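Cel44C (Paenibacillus polymyxa, PDB 2YIH) hydrolyses xyloglucan and probably other beta-1,4-linked glucans, acting as an endo-glucanase of glycoside hydrolase family 44. Local coordinates at residues Arg43-Gly47 with Asn48-Gly52; Ser64-Gln67 with His68-Asp71. The protein carries 8 engineered substitutions. All coordinates share one frame; numbering follows the deposited sequence.

In the fold
Both contacts are local turns on the same side of the chain's centre, their centres about 14 Å apart. Contact 1 is the more buried: it carries strand 42-45 of the parallel barrel into the short helix 48-51, and its chemistry is apolar packing around glycines, with a polar fringe at the sugar. Contact 2 lies on the surface, where the loop after strand 60-61 enters strand 69-71 of a small three-stranded antiparallel sheet; here polar groups and a water share the work with packing on an indole. The charged end of Arg49 reaches Asp71, and Asn48 is probably hydrogen-bonded to Asp65, so the helix is tied both to the strand and, probably, to the loop before it.

Contact 1 (Arg43-Gly47 with Asn48-Gly52); sequences RRLGG and NRMTG. With BGC (beta-D-glucopyranose), chain B; EDO (1,2-ethanediol), chain M; EDO (1,2-ethanediol), chain L.
Leu45 meets Met50 almost at right angles: its branch point CG lies 3.8 Å from Met50 SD, and CD2 lies 3.8 Å from the terminal CE. Met50 folds back over the strand end through two bends (chi2 -58°, chi3 -70°), for which an unbranched, flexible thioether is well suited. Leu74 packs against Met50 too, while Val92 and Phe95 of helix 90-102 line the Leu45 side. At Gly46 the chain is bare, and Met50 CG lies 3.7 Å from Gly46 CA. The same CA sits 3.7 Å above the plane of the Arg44 guanidinium, over its centre, where a CB would run into CZ, hence the glycine. This is the C-terminal end of the second strand of the family 44 TIM barrel, where the glycan lies. Gly47 turns the chain with a positive phi that a larger residue would accept poorly. Its O receives Met50 N at 3.0 Å, from 41° above the carbonyl plane, an i to i+3 bond that closes the turn from strand into the short helix. Asn48 follows in the glycan pocket, its ND2 making a weak hydrogen bond of 3.4 Å to O3 of the glucose, with Asp65 as its stronger partner. Arg49 leads outward; NE and NH2 grip the two hydroxyls of an ethanediol probably from the crystallisation liquor, NE at 2.9 Å from O1, while NH1 forms a salt bridge to Asp71 and a hydrogen bond to Ser60. A leucine in place of Arg49 would probably leave the Asp71 carboxylate without its cationic mate and the Ser60 hydroxyl without this donor.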
loop_
_atom_site.group_PDB
_atom_site.type_symbol
_atom_site.label_atom_id
_atom_site.label_comp_id
_atom_site.label_asym_id
_atom_site.label_seq_id
_atom_site.Cartn_x
_atom_site.Cartn_y
_atom_site.Cartn_z
ATOM N N ARG A 43 -1.202 2.090 -8.743
ATOM C CA ARG A 43 0.083 1.397 -8.922
ATOM C C ARG A 43 1.190 2.238 -8.317
ATOM O O ARG A 43 1.176 3.465 -8.469
ATOM C CB ARG A 43 0.329 1.149 -10.432
ATOM C CG ARG A 43 -0.718 0.167 -10.991
ATOM C CD ARG A 43 -0.595 -0.027 -12.516
ATOM N NE ARG A 43 0.643 -0.713 -12.917
ATOM C CZ ARG A 43 1.593 -0.160 -13.662
ATOM N NH1 ARG A 43 1.550 1.139 -13.955
ATOM N NH2 ARG A 43 2.609 -0.888 -14.079
ATOM N N ARG A 44 2.175 1.598 -7.672
ATOM C CA ARG A 44 3.285 2.316 -7.039
ATOM C C ARG A 44 4.583 1.838 -7.664
ATOM O O ARG A 44 4.784 0.637 -7.829
ATOM C CB ARG A 44 3.331 1.984 -5.547
ATOM C CG ARG A 44 4.607 2.484 -4.814
ATOM C CD ARG A 44 4.368 2.348 -3.322
ATOM N NE ARG A 44 5.517 2.815 -2.517
ATOM C CZ ARG A 44 6.458 2.024 -2.010
ATOM N NH1 ARG A 44 6.548 0.735 -2.376
ATOM N NH2 ARG A 44 7.381 2.550 -1.183
ATOM N N LEU A 45 5.483 2.788 -7.922
ATOM C CA LEU A 45 6.858 2.464 -8.313
ATOM C C LEU A 45 7.718 2.876 -7.104
ATOM O O LEU A 45 8.039 4.059 -6.928
ATOM C CB LEU A 45 7.252 3.235 -9.583
ATOM C CG LEU A 45 8.693 2.981 -10.055
ATOM C CD1 LEU A 45 8.887 1.522 -10.444
ATOM C CD2 LEU A 45 9.019 3.884 -11.229
ATOM N N GLY A 46 8.078 1.896 -6.304
ATOM C CA GLY A 46 8.757 2.183 -5.030
ATOM C C GLY A 46 9.448 0.975 -4.488
ATOM O O GLY A 46 9.705 0.039 -5.219
ATOM N N GLY A 47 9.869 1.051 -3.226
ATOM C CA GLY A 47 10.698 0.006 -2.655
ATOM C C GLY A 47 12.189 0.265 -2.771
ATOM O O GLY A 47 12.615 1.323 -3.222
ATOM N N ASN A 48 12.984 -0.713 -2.349
ATOM C CA ASN A 48 14.425 -0.443 -2.113
ATOM C C ASN A 48 15.136 0.038 -3.384
ATOM O O ASN A 48 16.034 0.882 -3.316
ATOM C CB ASN A 48 15.087 -1.709 -1.576
ATOM C CG ASN A 48 14.579 -2.077 -0.199
ATOM O OD1 ASN A 48 14.055 -1.236 0.497
ATOM N ND2 ASN A 48 14.840 -3.308 0.239
ATOM N N ARG A 49 14.758 -0.502 -4.545
ATOM C CA ARG A 49 15.456 -0.103 -5.789
ATOM C C ARG A 49 15.283 1.364 -6.141
ATOM O O ARG A 49 16.056 1.903 -6.953
ATOM C CB ARG A 49 14.999 -0.978 -6.979
ATOM C CG ARG A 49 15.742 -2.304 -7.029
ATOM C CD ARG A 49 17.070 -2.147 -7.761
ATOM N NE ARG A 49 17.769 -3.432 -7.908
ATOM C CZ ARG A 49 18.851 -3.582 -8.676
ATOM N NH1 ARG A 49 19.315 -2.540 -9.378
ATOM N NH2 ARG A 49 19.418 -4.791 -8.820
ATOM N N MET A 50 14.227 2.010 -5.622
ATOM C CA MET A 50 13.986 3.382 -6.063
ATOM C C MET A 50 14.837 4.434 -5.364
ATOM O O MET A 50 14.969 5.558 -5.867
ATOM C CB MET A 50 12.494 3.727 -5.988
ATOM C CG MET A 50 11.676 3.040 -7.113
ATOM S SD MET A 50 12.262 3.467 -8.778
ATOM C CE MET A 50 11.765 5.185 -8.871
ATOM N N THR A 51 15.434 4.066 -4.231
ATOM C CA THR A 51 16.263 5.038 -3.472
ATOM C C THR A 51 17.415 5.559 -4.340
ATOM O O THR A 51 17.662 6.788 -4.410
ATOM C CB THR A 51 16.849 4.354 -2.217
ATOM O OG1 THR A 51 15.757 4.067 -1.318
ATOM C CG2 THR A 51 17.915 5.271 -1.541
ATOM N N GLY A 52 18.118 4.624 -4.997
ATOM C CA GLY A 52 19.239 5.002 -5.865
ATOM C C GLY A 52 18.968 4.979 -7.354
ATOM O O GLY A 52 19.916 4.944 -8.170
HETATM C C2 BGC B . 14.623 -5.267 5.594
HETATM C C3 BGC B . 14.368 -4.201 4.527
HETATM C C4 BGC B . 12.994 -4.428 3.898
HETATM C C5 BGC B . 11.902 -4.641 4.944
HETATM C C6 BGC B . 10.640 -5.108 4.221
HETATM C C1 BGC B . 13.482 -5.243 6.610
HETATM O O2 BGC B . 15.866 -5.037 6.273
HETATM O O3 BGC B . 15.366 -4.263 3.496
HETATM O O4 BGC B . 12.596 -3.384 2.993
HETATM O O5 BGC B . 12.310 -5.627 5.899
HETATM O O6 BGC B . 10.949 -6.130 3.263
HETATM C C1 EDO M . 16.578 -6.903 -6.268
HETATM O O1 EDO M . 16.878 -5.497 -6.105
HETATM C C2 EDO M . 16.686 -7.278 -7.753
HETATM O O2 EDO M . 18.061 -7.328 -8.164
HETATM C C1 EDO L . 10.594 -1.260 -8.054
HETATM O O1 EDO L . 11.377 -0.922 -6.900
HETATM C C2 EDO L . 10.866 -2.730 -8.349
HETATM O O2 EDO L . 10.307 -3.515 -7.298
#

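Contact 2 (Ser64-Gln67 with His68-Asp71); sequences SDWQ and HSSD. Engineered in segment 68-71: His68 (natural residue Gln).
Ser69 N donates to Trp66 O at 3.0 Å, with a bent N-H...O angle of 138°, closing a beta-turn that leads into strand 69-71, in the connection between two antiparallel neighbours, 60-61 and 69-71. The two central residues, Gln67 and His68, both have left-handed backbone angles, close to a type III' turn. His68 is an engineered replacement of the natural glutamine. Its positive phi brings CB to 3.2 Å from Gln67 C. With CG anti to the carbonyl carbon (chi1 -52°), the imidazole swings back toward the start of the segment. CG and CD2 stay close to the Gln67 carbonyl carbon, while the rest of the ring reaches the Ser64 backbone: ND1 approaches Ser64 N, CE1 comes within 3.5 Å of the same nitrogen in an oblique contact, and NE2, at the tip, has Ser64 CA 4.0 Å away. These are van der Waals touches, and Pro196 and Arg197 also touch the ring. Gln67 turns its flexible chain across the neighbouring indole: CG sits 3.7 Å above the Trp66 ring plane, offset toward the rim, so its methylene covers apolar surface while the amide OE1 turns to the water shared with Ser69 OG. Trp66 CD1 meets Ser69 CB obliquely. A short hydroxyl fits well at Ser69, since it serves two partners without crowding the indole. Ser69 OG donates to Asp71 OD2 at 2.8 Å, reaching it on the anti side, 23° out of the carboxylate plane. One water donates to that hydroxyl and also to Gln67 OE1, with its oxygen 2.8 Å from Gln67 OE1.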
loop_
_atom_site.group_PDB
_atom_site.type_symbol
_atom_site.label_atom_id
_atom_site.label_comp_id
_atom_site.label_asym_id
_atom_site.label_seq_id
_atom_site.Cartn_x
_atom_site.Cartn_y
_atom_site.Cartn_z
ATOM N N SER A 64 21.509 -3.972 -0.013
ATOM C CA SER A 64 21.752 -5.237 0.671
ATOM C C SER A 64 20.924 -6.390 0.093
ATOM O O SER A 64 21.251 -7.563 0.331
ATOM C CB SER A 64 21.507 -5.069 2.183
ATOM O OG SER A 64 20.134 -4.765 2.421
ATOM N N ASP A 65 19.899 -6.077 -0.698
ATOM C CA ASP A 65 19.128 -7.120 -1.366
ATOM C C ASP A 65 19.943 -7.954 -2.363
ATOM O O ASP A 65 19.644 -9.147 -2.566
ATOM C CB ASP A 65 17.889 -6.563 -2.089
ATOM C CG ASP A 65 16.798 -6.061 -1.119
ATOM O OD1 ASP A 65 16.799 -6.477 0.067
ATOM O OD2 ASP A 65 15.938 -5.295 -1.593
ATOM N N TRP A 66 20.906 -7.323 -3.043
ATOM C CA TRP A 66 21.744 -8.069 -3.975
ATOM C C TRP A 66 23.069 -7.379 -4.188
ATOM O O TRP A 66 23.185 -6.566 -5.082
ATOM C CB TRP A 66 21.029 -8.230 -5.338
ATOM C CG TRP A 66 21.811 -9.173 -6.233
ATOM C CD1 TRP A 66 22.532 -8.839 -7.323
ATOM C CD2 TRP A 66 21.957 -10.588 -6.054
ATOM N NE1 TRP A 66 23.161 -9.969 -7.841
ATOM C CE2 TRP A 66 22.835 -11.048 -7.063
ATOM C CE3 TRP A 66 21.433 -11.510 -5.133
ATOM C CZ2 TRP A 66 23.188 -12.404 -7.199
ATOM C CZ3 TRP A 66 21.813 -12.862 -5.228
ATOM C CH2 TRP A 66 22.677 -13.295 -6.269
ATOM N N GLN A 67 24.078 -7.713 -3.374
ATOM C CA GLN A 67 25.465 -7.364 -3.705
ATOM C C GLN A 67 25.767 -5.865 -3.773
ATOM O O GLN A 67 26.783 -5.472 -4.313
ATOM C CB GLN A 67 25.879 -8.031 -5.033
ATOM C CG GLN A 67 25.619 -9.524 -5.035
ATOM C CD GLN A 67 26.201 -10.231 -6.262
ATOM O OE1 GLN A 67 26.205 -9.684 -7.354
ATOM N NE2 GLN A 67 26.641 -11.472 -6.078
ATOM N N HIS A 68 24.868 -5.038 -3.256
ATOM C CA HIS A 68 24.948 -3.598 -3.491
ATOM C C HIS A 68 25.259 -3.318 -4.957
ATOM O O HIS A 68 26.115 -2.510 -5.305
ATOM C CB HIS A 68 25.981 -2.954 -2.536
ATOM C CG HIS A 68 25.752 -3.308 -1.109
ATOM N ND1 HIS A 68 24.836 -2.644 -0.312
ATOM C CD2 HIS A 68 26.264 -4.299 -0.345
ATOM C CE1 HIS A 68 24.794 -3.220 0.873
ATOM N NE2 HIS A 68 25.655 -4.224 0.883
ATOM N N SER A 69 24.512 -3.985 -5.828
ATOM C CA SER A 69 24.810 -3.998 -7.252
ATOM C C SER A 69 24.111 -2.828 -7.947
ATOM O O SER A 69 22.905 -2.660 -7.813
ATOM C CB SER A 69 24.305 -5.323 -7.854
ATOM O OG SER A 69 24.479 -5.345 -9.263
ATOM N N SER A 70 24.851 -2.066 -8.737
ATOM C CA SER A 70 24.268 -1.089 -9.652
ATOM C C SER A 70 24.061 -1.731 -11.005
ATOM O O SER A 70 25.005 -2.292 -11.585
ATOM C CB SER A 70 25.202 0.119 -9.822
ATOM O OG SER A 70 25.256 0.852 -8.615
ATOM N N ASP A 71 22.846 -1.649 -11.535
ATOM C CA ASP A 71 22.568 -2.341 -12.780
ATOM C C ASP A 71 21.224 -1.906 -13.360
ATOM O O ASP A 71 20.582 -0.960 -12.843
ATOM C CB ASP A 71 22.622 -3.864 -12.535
ATOM C CG ASP A 71 21.633 -4.312 -11.474
ATOM O OD1 ASP A 71 20.469 -3.862 -11.540
ATOM O OD2 ASP A 71 22.049 -5.039 -10.537
HETATM O O HOH W 1 26.047 -7.684 -9.263
#